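Local coordinates for phage-related protein (Bordetella bronchiseptica RB50, PDB 3BJQ) that is probably a major capsid protein of a bacteriophage, likely one carried in the bacterial genome, and would build the shell of the phage head, at residues Asp157-Val162 / Pro194-Arg199; Arg150-Asp155 / Leu187-Tyr192; Leu180-Lys185 / Ala215-Glu220. All blocks are in the same frame, centred on the assembly; numbering follows the deposited sequence.

Contact 1 of 3, residues Asp157-Val162 / Pro194-Arg199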
loop_
_atom_site.group_PDB
_atom_site.type_symbol
_atom_site.label_atom_id
_atom_site.label_comp_id
_atom_site.label_asym_id
_atom_site.label_seq_id
_atom_site.Cartn_x
_atom_site.Cartn_y
_atom_site.Cartn_z
ATOM N N ASP E 157 -40.702 46.071 15.472
ATOM C CA ASP E 157 -40.904 45.336 14.222
ATOM C C ASP E 157 -39.568 44.780 13.735
ATOM O O ASP E 157 -38.995 45.305 12.770
ATOM C CB ASP E 157 -41.528 46.254 13.162
ATOM C CG ASP E 157 -42.131 45.497 11.970
ATOM O OD1 ASP E 157 -41.876 44.289 11.772
ATOM O OD2 ASP E 157 -42.883 46.131 11.208
ATOM N N PRO E 158 -39.068 43.717 14.403
ATOM C CA PRO E 158 -37.842 43.057 13.990
ATOM C C PRO E 158 -37.760 42.765 12.483
ATOM O O PRO E 158 -36.727 42.976 11.876
ATOM C CB PRO E 158 -37.876 41.734 14.781
ATOM C CG PRO E 158 -38.609 42.061 16.008
ATOM C CD PRO E 158 -39.649 43.080 15.598
ATOM N N THR E 159 -38.845 42.268 11.895
ATOM C CA THR E 159 -38.852 41.947 10.470
ATOM C C THR E 159 -38.517 43.162 9.614
ATOM O O THR E 159 -37.720 43.082 8.692
ATOM C CB THR E 159 -40.186 41.357 10.051
ATOM O OG1 THR E 159 -40.401 40.127 10.773
ATOM C CG2 THR E 159 -40.232 41.115 8.549
ATOM N N LYS E 160 -39.127 44.293 9.936
ATOM C CA LYS E 160 -38.878 45.537 9.236
ATOM C C LYS E 160 -37.431 46.018 9.409
ATOM O O LYS E 160 -36.824 46.518 8.472
ATOM C CB LYS E 160 -39.856 46.605 9.748
ATOM C CG LYS E 160 -39.657 48.027 9.225
ATOM C CD LYS E 160 -39.956 48.154 7.743
ATOM C CE LYS E 160 -39.807 49.613 7.271
ATOM N NZ LYS E 160 -40.808 50.534 7.900
ATOM N N ASP E 161 -36.895 45.906 10.613
ATOM C CA ASP E 161 -35.492 46.300 10.857
ATOM C C ASP E 161 -34.526 45.457 10.022
ATOM O O ASP E 161 -33.582 45.974 9.437
ATOM C CB ASP E 161 -35.129 46.167 12.343
ATOM C CG ASP E 161 -35.963 47.070 13.247
ATOM O OD1 ASP E 161 -36.347 48.170 12.828
ATOM O OD2 ASP E 161 -36.228 46.665 14.390
ATOM N N VAL E 162 -34.791 44.158 9.976
ATOM C CA VAL E 162 -33.988 43.213 9.233
ATOM C C VAL E 162 -34.133 43.384 7.709
ATOM O O VAL E 162 -33.130 43.302 6.986
ATOM C CB VAL E 162 -34.296 41.774 9.679
ATOM C CG1 VAL E 162 -33.589 40.770 8.776
ATOM C CG2 VAL E 162 -33.849 41.592 11.145
ATOM N N PRO E 194 -44.813 39.181 19.654
ATOM C CA PRO E 194 -46.182 39.005 19.167
ATOM C C PRO E 194 -46.369 39.111 17.646
ATOM O O PRO E 194 -47.243 38.434 17.089
ATOM C CB PRO E 194 -46.957 40.109 19.912
ATOM C CG PRO E 194 -45.933 41.123 20.250
ATOM C CD PRO E 194 -44.739 40.307 20.603
ATOM N N LYS E 195 -45.588 39.952 16.981
ATOM C CA LYS E 195 -45.725 40.111 15.532
ATOM C C LYS E 195 -45.252 38.854 14.855
ATOM O O LYS E 195 -45.861 38.406 13.899
ATOM C CB LYS E 195 -44.926 41.310 15.002
ATOM C CG LYS E 195 -45.504 42.680 15.325
ATOM C CD LYS E 195 -44.864 43.763 14.463
ATOM C CE LYS E 195 -45.518 45.151 14.616
ATOM N NZ LYS E 195 -45.287 45.757 15.960
ATOM N N LEU E 196 -44.155 38.295 15.354
ATOM C CA LEU E 196 -43.594 37.053 14.791
ATOM C C LEU E 196 -44.495 35.841 15.087
ATOM O O LEU E 196 -44.759 35.019 14.202
ATOM C CB LEU E 196 -42.172 36.828 15.306
ATOM C CG LEU E 196 -41.151 37.955 14.990
ATOM C CD1 LEU E 196 -39.731 37.601 15.462
ATOM C CD2 LEU E 196 -41.106 38.206 13.557
ATOM N N ILE E 197 -45.015 35.778 16.311
ATOM C CA ILE E 197 -45.926 34.714 16.715
ATOM C C ILE E 197 -47.172 34.732 15.822
ATOM O O ILE E 197 -47.636 33.689 15.354
ATOM C CB ILE E 197 -46.276 34.842 18.202
ATOM C CG1 ILE E 197 -45.041 34.572 19.071
ATOM C CG2 ILE E 197 -47.396 33.885 18.604
ATOM C CD1 ILE E 197 -44.589 33.118 19.114
ATOM N N GLU E 198 -47.708 35.910 15.553
ATOM C CA GLU E 198 -48.934 36.012 14.739
ATOM C C GLU E 198 -48.641 35.589 13.299
ATOM O O GLU E 198 -49.465 34.946 12.643
ATOM C CB GLU E 198 -49.540 37.436 14.845
ATOM C CG GLU E 198 -50.151 38.025 13.595
ATOM C CD GLU E 198 -51.401 37.326 13.128
ATOM O OE1 GLU E 198 -52.003 36.594 13.947
ATOM O OE2 GLU E 198 -51.788 37.526 11.943
ATOM N N ARG E 199 -47.462 35.964 12.818
ATOM C CA ARG E 199 -47.026 35.631 11.474
ATOM C C ARG E 199 -46.935 34.099 11.240
ATOM O O ARG E 199 -47.174 33.638 10.122
ATOM C CB ARG E 199 -45.677 36.316 11.204
ATOM C CG ARG E 199 -45.027 36.011 9.877
ATOM C CD ARG E 199 -45.772 36.556 8.657
ATOM N NE ARG E 199 -45.069 36.127 7.438
ATOM C CZ ARG E 199 -45.127 34.894 6.904
ATOM N NH1 ARG E 199 -45.892 33.945 7.425
ATOM N NH2 ARG E 199 -44.410 34.604 5.820
#
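The carboxylate of D157 is the flat group of this contact. Over one face stands the methylene CD of K195, 4.1 Å from D157 CG and almost straight above the plane. On the opposite face sits the backbone N of K160, 3.3 Å from D157 OD1. The bond is long and comes from above the plane rather than within it, and is weak; it still caps the start of helix 158-173, and aspartate is well suited to that position. D157 CG is anti to its own backbone N (chi1 -164°), which turns the acid back over the first helical turn. K195 carries its amine past the acid, leaving NZ 5.3 Å from D157 OD2; its hydrogen bond goes instead to S156 O. Two residues further on, T159 OG1 rests 3.5 Å from the methyl CD2 of L196. The hydroxyl's polar partner is W217 NE1, while buried L196 also packs on L213. Lysine suits this exposed spot, where its methylenes pack and its charge reaches a carbonyl. Helix 194-199 thus offers only carbon to the polar groups of D157 and T159, and the opposite charges of D157 and K195 can attract only at a distance, probably weakly.

Contact 2 of 3, residues Arg150-Asp155 / Leu187-Tyr192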
loop_
_atom_site.group_PDB
_atom_site.type_symbol
_atom_site.label_atom_id
_atom_site.label_comp_id
_atom_site.label_asym_id
_atom_site.label_seq_id
_atom_site.Cartn_x
_atom_site.Cartn_y
_atom_site.Cartn_z
ATOM N N ARG E 150 -37.053 48.875 20.415
ATOM C CA ARG E 150 -36.266 47.727 20.859
ATOM C C ARG E 150 -37.133 46.474 20.847
ATOM O O ARG E 150 -38.324 46.534 21.175
ATOM C CB ARG E 150 -35.680 47.942 22.255
ATOM C CG ARG E 150 -34.709 49.076 22.315
ATOM C CD ARG E 150 -34.316 49.365 23.737
ATOM N NE ARG E 150 -33.259 50.364 23.772
ATOM C CZ ARG E 150 -32.715 50.858 24.876
ATOM N NH1 ARG E 150 -33.129 50.461 26.065
ATOM N NH2 ARG E 150 -31.748 51.759 24.775
ATOM N N TRP E 151 -36.512 45.345 20.498
ATOM C CA TRP E 151 -37.226 44.095 20.196
ATOM C C TRP E 151 -37.935 43.457 21.384
ATOM O O TRP E 151 -38.738 42.535 21.206
ATOM C CB TRP E 151 -36.251 43.091 19.567
ATOM C CG TRP E 151 -35.770 43.481 18.194
ATOM C CD1 TRP E 151 -35.875 44.707 17.594
ATOM C CD2 TRP E 151 -35.057 42.649 17.273
ATOM N NE1 TRP E 151 -35.328 44.667 16.343
ATOM C CE2 TRP E 151 -34.791 43.428 16.129
ATOM C CE3 TRP E 151 -34.636 41.314 17.297
ATOM C CZ2 TRP E 151 -34.133 42.922 15.023
ATOM C CZ3 TRP E 151 -33.980 40.803 16.185
ATOM C CH2 TRP E 151 -33.748 41.608 15.060
ATOM N N THR E 152 -37.578 43.911 22.581
ATOM C CA THR E 152 -38.233 43.523 23.820
ATOM C C THR E 152 -39.633 44.149 23.942
ATOM O O THR E 152 -40.465 43.670 24.712
ATOM C CB THR E 152 -37.397 43.958 25.020
ATOM O OG1 THR E 152 -37.032 45.326 24.855
ATOM C CG2 THR E 152 -36.124 43.108 25.119
ATOM N N SER E 153 -39.887 45.228 23.193
ATOM C CA SER E 153 -41.200 45.829 23.154
ATOM C C SER E 153 -42.123 45.105 22.162
ATOM O O SER E 153 -41.726 44.809 21.034
ATOM C CB SER E 153 -41.119 47.299 22.744
ATOM O OG SER E 153 -42.427 47.848 22.563
ATOM N N PRO E 154 -43.381 44.859 22.562
ATOM C CA PRO E 154 -44.314 44.270 21.612
ATOM C C PRO E 154 -44.570 45.168 20.400
ATOM O O PRO E 154 -44.969 44.671 19.349
ATOM C CB PRO E 154 -45.591 44.115 22.439
ATOM C CG PRO E 154 -45.474 45.113 23.530
ATOM C CD PRO E 154 -44.018 45.110 23.869
ATOM N N ASP E 155 -44.338 46.472 20.556
ATOM C CA ASP E 155 -44.553 47.454 19.494
ATOM C C ASP E 155 -43.473 47.501 18.413
ATOM O O ASP E 155 -43.653 48.155 17.383
ATOM C CB ASP E 155 -44.662 48.857 20.099
ATOM C CG ASP E 155 -45.885 49.018 20.972
ATOM O OD1 ASP E 155 -46.783 48.156 20.901
ATOM O OD2 ASP E 155 -45.947 50.010 21.726
ATOM N N LEU E 187 -32.162 37.258 20.439
ATOM C CA LEU E 187 -32.888 36.001 20.178
ATOM C C LEU E 187 -34.017 35.772 21.188
ATOM O O LEU E 187 -35.121 35.368 20.812
ATOM C CB LEU E 187 -31.955 34.789 20.140
ATOM C CG LEU E 187 -32.624 33.444 19.797
ATOM C CD1 LEU E 187 -33.341 33.468 18.467
ATOM C CD2 LEU E 187 -31.613 32.296 19.796
ATOM N N SER E 188 -33.751 36.032 22.462
ATOM C CA SER E 188 -34.787 35.940 23.494
ATOM C C SER E 188 -35.992 36.833 23.200
ATOM O O SER E 188 -37.137 36.446 23.420
ATOM C CB SER E 188 -34.227 36.373 24.840
ATOM O OG SER E 188 -33.072 35.631 25.145
ATOM N N ALA E 189 -35.701 38.057 22.767
ATOM C CA ALA E 189 -36.730 39.035 22.446
ATOM C C ALA E 189 -37.603 38.514 21.323
ATOM O O ALA E 189 -38.811 38.733 21.310
ATOM C CB ALA E 189 -36.119 40.362 22.072
ATOM N N CYS E 190 -37.004 37.802 20.381
ATOM C CA CYS E 190 -37.753 37.225 19.273
ATOM C C CYS E 190 -38.630 36.024 19.635
ATOM O O CYS E 190 -39.659 35.811 19.003
ATOM C CB CYS E 190 -36.801 36.782 18.152
ATOM S SG CYS E 190 -35.994 38.121 17.303
ATOM N N LYS E 191 -38.231 35.242 20.633
ATOM C CA LYS E 191 -38.871 33.939 20.921
ATOM C C LYS E 191 -40.397 33.993 20.996
ATOM O O LYS E 191 -41.083 33.110 20.479
ATOM C CB LYS E 191 -38.303 33.331 22.219
ATOM C CG LYS E 191 -38.857 31.941 22.540
ATOM C CD LYS E 191 -38.022 31.163 23.565
ATOM C CE LYS E 191 -38.512 29.701 23.630
ATOM N NZ LYS E 191 -38.147 29.013 24.889
ATOM N N TYR E 192 -40.925 35.020 21.650
ATOM C CA TYR E 192 -42.372 35.187 21.770
ATOM C C TYR E 192 -42.797 36.569 21.285
ATOM O O TYR E 192 -43.788 37.106 21.777
ATOM C CB TYR E 192 -42.829 35.024 23.230
ATOM C CG TYR E 192 -42.485 33.695 23.864
ATOM C CD1 TYR E 192 -43.152 32.531 23.497
ATOM C CD2 TYR E 192 -41.511 33.609 24.856
ATOM C CE1 TYR E 192 -42.829 31.315 24.066
ATOM C CE2 TYR E 192 -41.190 32.396 25.436
ATOM C CZ TYR E 192 -41.860 31.258 25.047
ATOM O OH TYR E 192 -41.540 30.056 25.627
HETATM O O HOH W 1 -40.402 40.623 22.591
#
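A type I beta turn from R150 to S153 presses W151 and T152 against A189 and C190 on the last turns of helix 184-191. At its start, R150 O accepts from S153 N at 2.9 Å, while the arginine side chain runs off to the carbonyls of L145 and P314. W151 does most of the touching. Its CB meets the methyl of A189 at 3.7 Å, and its carbonyl O sits 3.5 Å from the same A189 CB, a closeness that suits the small side chain of alanine. With CG anti to the carbonyl carbon (chi1 -68°), the indole swings past A189 to C190, whose SG lies 3.5 Å from W151 CE3. This is an oblique sulfur-aromatic contact, SG being 4.5 Å from the centre of the six-membered ring and 62° off its normal. A water donates to both W151 O and A189 O, at 2.9 and 2.8 Å, joining two carbonyls that could not bond to each other directly. T152 brings its methyl CG2 near A189 CB, while its OG1 bonds to L313 O near the C terminus. S153 OG accepts from D155 N at 3.1 Å, an ST turn that encloses P154, which packs on P194. Around this loop, W151 is wedged among helices: its NE1 bonds to D161 OD2 and its ring packs on P158 and V162 of helix 158-173, while C190 turns to W217 of helix 210-217 and L196 of helix 194-199. The loop itself leads from strand 142-144 into helix 158-173.

Contact 3 of 3, residues Leu180-Lys185 / Ala215-Glu220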
loop_
_atom_site.group_PDB
_atom_site.type_symbol
_atom_site.label_atom_id
_atom_site.label_comp_id
_atom_site.label_asym_id
_atom_site.label_seq_id
_atom_site.Cartn_x
_atom_site.Cartn_y
_atom_site.Cartn_z
ATOM N N LEU E 180 -26.709 36.423 9.487
ATOM C CA LEU E 180 -27.400 37.267 10.473
ATOM C C LEU E 180 -26.930 36.813 11.844
ATOM O O LEU E 180 -27.040 35.638 12.159
ATOM C CB LEU E 180 -28.930 37.181 10.316
ATOM C CG LEU E 180 -29.796 38.245 11.033
ATOM C CD1 LEU E 180 -31.069 38.522 10.249
ATOM C CD2 LEU E 180 -30.130 37.794 12.412
HETATM N N MSE E 181 -26.349 37.740 12.616
HETATM C CA MSE E 181 -25.931 37.498 13.978
HETATM C C MSE E 181 -26.991 38.054 14.945
HETATM O O MSE E 181 -27.214 39.255 15.001
HETATM C CB MSE E 181 -24.590 38.208 14.253
HETATM C CG MSE E 181 -23.857 37.781 15.505
HETATM SE SE MSE E 181 -24.591 38.308 17.213
HETATM C CE MSE E 181 -24.583 40.204 17.007
ATOM N N LEU E 182 -27.646 37.171 15.684
ATOM C CA LEU E 182 -28.548 37.562 16.770
ATOM C C LEU E 182 -27.818 37.336 18.084
ATOM O O LEU E 182 -27.425 36.196 18.375
ATOM C CB LEU E 182 -29.782 36.669 16.796
ATOM C CG LEU E 182 -30.702 36.638 15.581
ATOM C CD1 LEU E 182 -31.820 35.663 15.812
ATOM C CD2 LEU E 182 -31.251 38.031 15.337
ATOM N N SER E 183 -27.673 38.373 18.897
ATOM C CA SER E 183 -27.154 38.166 20.234
ATOM C C SER E 183 -28.177 37.363 21.027
ATOM O O SER E 183 -29.354 37.371 20.724
ATOM C CB SER E 183 -26.927 39.479 20.943
ATOM O OG SER E 183 -28.154 40.194 21.107
ATOM N N ARG E 184 -27.711 36.692 22.062
ATOM C CA ARG E 184 -28.539 35.907 22.960
ATOM C C ARG E 184 -29.793 36.686 23.378
ATOM O O ARG E 184 -30.912 36.172 23.303
ATOM C CB ARG E 184 -27.670 35.570 24.178
ATOM C CG ARG E 184 -28.246 34.636 25.193
ATOM C CD ARG E 184 -27.159 34.313 26.234
ATOM N NE ARG E 184 -26.921 35.430 27.134
ATOM C CZ ARG E 184 -27.335 35.491 28.398
ATOM N NH1 ARG E 184 -27.999 34.485 28.954
ATOM N NH2 ARG E 184 -27.067 36.564 29.129
ATOM N N LYS E 185 -29.583 37.931 23.805
ATOM C CA LYS E 185 -30.667 38.817 24.204
ATOM C C LYS E 185 -31.648 39.147 23.076
ATOM O O LYS E 185 -32.849 39.162 23.295
ATOM C CB LYS E 185 -30.105 40.117 24.751
ATOM C CG LYS E 185 -29.566 39.990 26.150
ATOM C CD LYS E 185 -28.827 41.271 26.559
ATOM C CE LYS E 185 -28.569 41.318 28.066
ATOM N NZ LYS E 185 -28.135 40.009 28.617
ATOM N N ALA E 215 -36.191 31.159 7.383
ATOM C CA ALA E 215 -37.205 31.101 6.323
ATOM C C ALA E 215 -38.011 32.397 6.217
ATOM O O ALA E 215 -38.330 32.867 5.118
ATOM C CB ALA E 215 -38.149 29.944 6.544
ATOM N N LEU E 216 -38.362 32.966 7.359
ATOM C CA LEU E 216 -39.116 34.215 7.388
ATOM C C LEU E 216 -38.317 35.396 6.809
ATOM O O LEU E 216 -38.838 36.185 6.011
ATOM C CB LEU E 216 -39.516 34.556 8.823
ATOM C CG LEU E 216 -40.936 35.023 9.065
ATOM C CD1 LEU E 216 -41.913 33.881 8.703
ATOM C CD2 LEU E 216 -41.093 35.435 10.536
ATOM N N TRP E 217 -37.057 35.510 7.211
ATOM C CA TRP E 217 -36.214 36.637 6.827
ATOM C C TRP E 217 -35.314 36.369 5.609
ATOM O O TRP E 217 -34.634 37.266 5.120
ATOM C CB TRP E 217 -35.394 37.082 8.033
ATOM C CG TRP E 217 -36.218 37.647 9.175
ATOM C CD1 TRP E 217 -37.497 38.136 9.119
ATOM C CD2 TRP E 217 -35.773 37.858 10.521
ATOM N NE1 TRP E 217 -37.884 38.595 10.353
ATOM C CE2 TRP E 217 -36.842 38.451 11.227
ATOM C CE3 TRP E 217 -34.581 37.589 11.202
ATOM C CZ2 TRP E 217 -36.753 38.776 12.574
ATOM C CZ3 TRP E 217 -34.496 37.922 12.553
ATOM C CH2 TRP E 217 -35.575 38.505 13.216
ATOM N N GLU E 218 -35.325 35.128 5.130
ATOM C CA GLU E 218 -34.600 34.719 3.932
ATOM C C GLU E 218 -33.125 35.074 3.997
ATOM O O GLU E 218 -32.590 35.731 3.100
ATOM C CB GLU E 218 -35.245 35.307 2.671
ATOM C CG GLU E 218 -36.670 34.817 2.441
ATOM C CD GLU E 218 -37.341 35.463 1.234
ATOM O OE1 GLU E 218 -36.716 36.332 0.563
ATOM O OE2 GLU E 218 -38.513 35.098 0.956
ATOM N N VAL E 219 -32.495 34.653 5.092
ATOM C CA VAL E 219 -31.067 34.751 5.260
ATOM C C VAL E 219 -30.527 33.329 5.320
ATOM O O VAL E 219 -31.054 32.473 6.053
ATOM C CB VAL E 219 -30.645 35.515 6.540
ATOM C CG1 VAL E 219 -31.018 37.010 6.434
ATOM C CG2 VAL E 219 -31.260 34.877 7.782
ATOM N N GLU E 220 -29.451 33.105 4.576
ATOM C CA GLU E 220 -28.797 31.809 4.501
ATOM C C GLU E 220 -28.476 31.184 5.857
ATOM O O GLU E 220 -28.740 30.013 6.086
ATOM C CB GLU E 220 -27.499 31.952 3.718
ATOM C CG GLU E 220 -26.805 30.653 3.389
ATOM C CD GLU E 220 -25.605 30.884 2.494
ATOM O OE1 GLU E 220 -25.787 30.843 1.255
ATOM O OE2 GLU E 220 -24.506 31.155 3.028
#
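L180, on strand 179-183, comes nearest to V219 with 6.9 Å between their CA atoms, just where E218, with positive phi (54°), ends helix 210-217 and turns the chain toward strand 221-230. L180 carries the contact. Its CG is anti to the backbone N (chi1 -166°), and the methyl CD1 reaches W217 CE3 at 3.8 Å, meeting the indole obliquely. The same CD1 lies 4.1 Å from V219 CG1, and V219 CG2 approaches L180 CB at the same distance, so the branched valine meets leucine at two levels. Strand 179-183 and strand 221-230 are parallel neighbours in a six-stranded mixed sheet, joined through helices 184-191, 194-199 and 210-217 in a beta-alpha-beta crossover; the contact sits where the last helix hands over to the second strand. L180 bonds through its backbone to E221 and V223 there. Two residues along the strand, on the same side of the sheet, L182 brings CD2 to the edge of the W217 ring, 4.3 Å from CZ3 and near the ring plane. Leucines alternating with M181, a selenomethionine that packs on I30 and W241 on the other side, suit a strand with helices over one face. From helix 158-173, V162 also packs against L180.

How the contacts relate
From the N-terminal side, contact 2 opens first at loop 150-155 and closes on helix 184-191. Contact 1 opens at the start of helix 158-173 and closes on helix 194-199. Contact 3 opens on strand 179-183 and closes at the end of helix 210-217. Each loop begins before the previous one has closed, so all three cross and none nests within another. The interlaced segments bring four helices together beside the mixed sheet, all within the part of the chain that resembles phage major capsid protein E. The two tryptophans join the sites: W151 CH2 lies 4.0 Å from W217 CH2, between contacts 2 and 3, while P158 of contact 1 packs against W217.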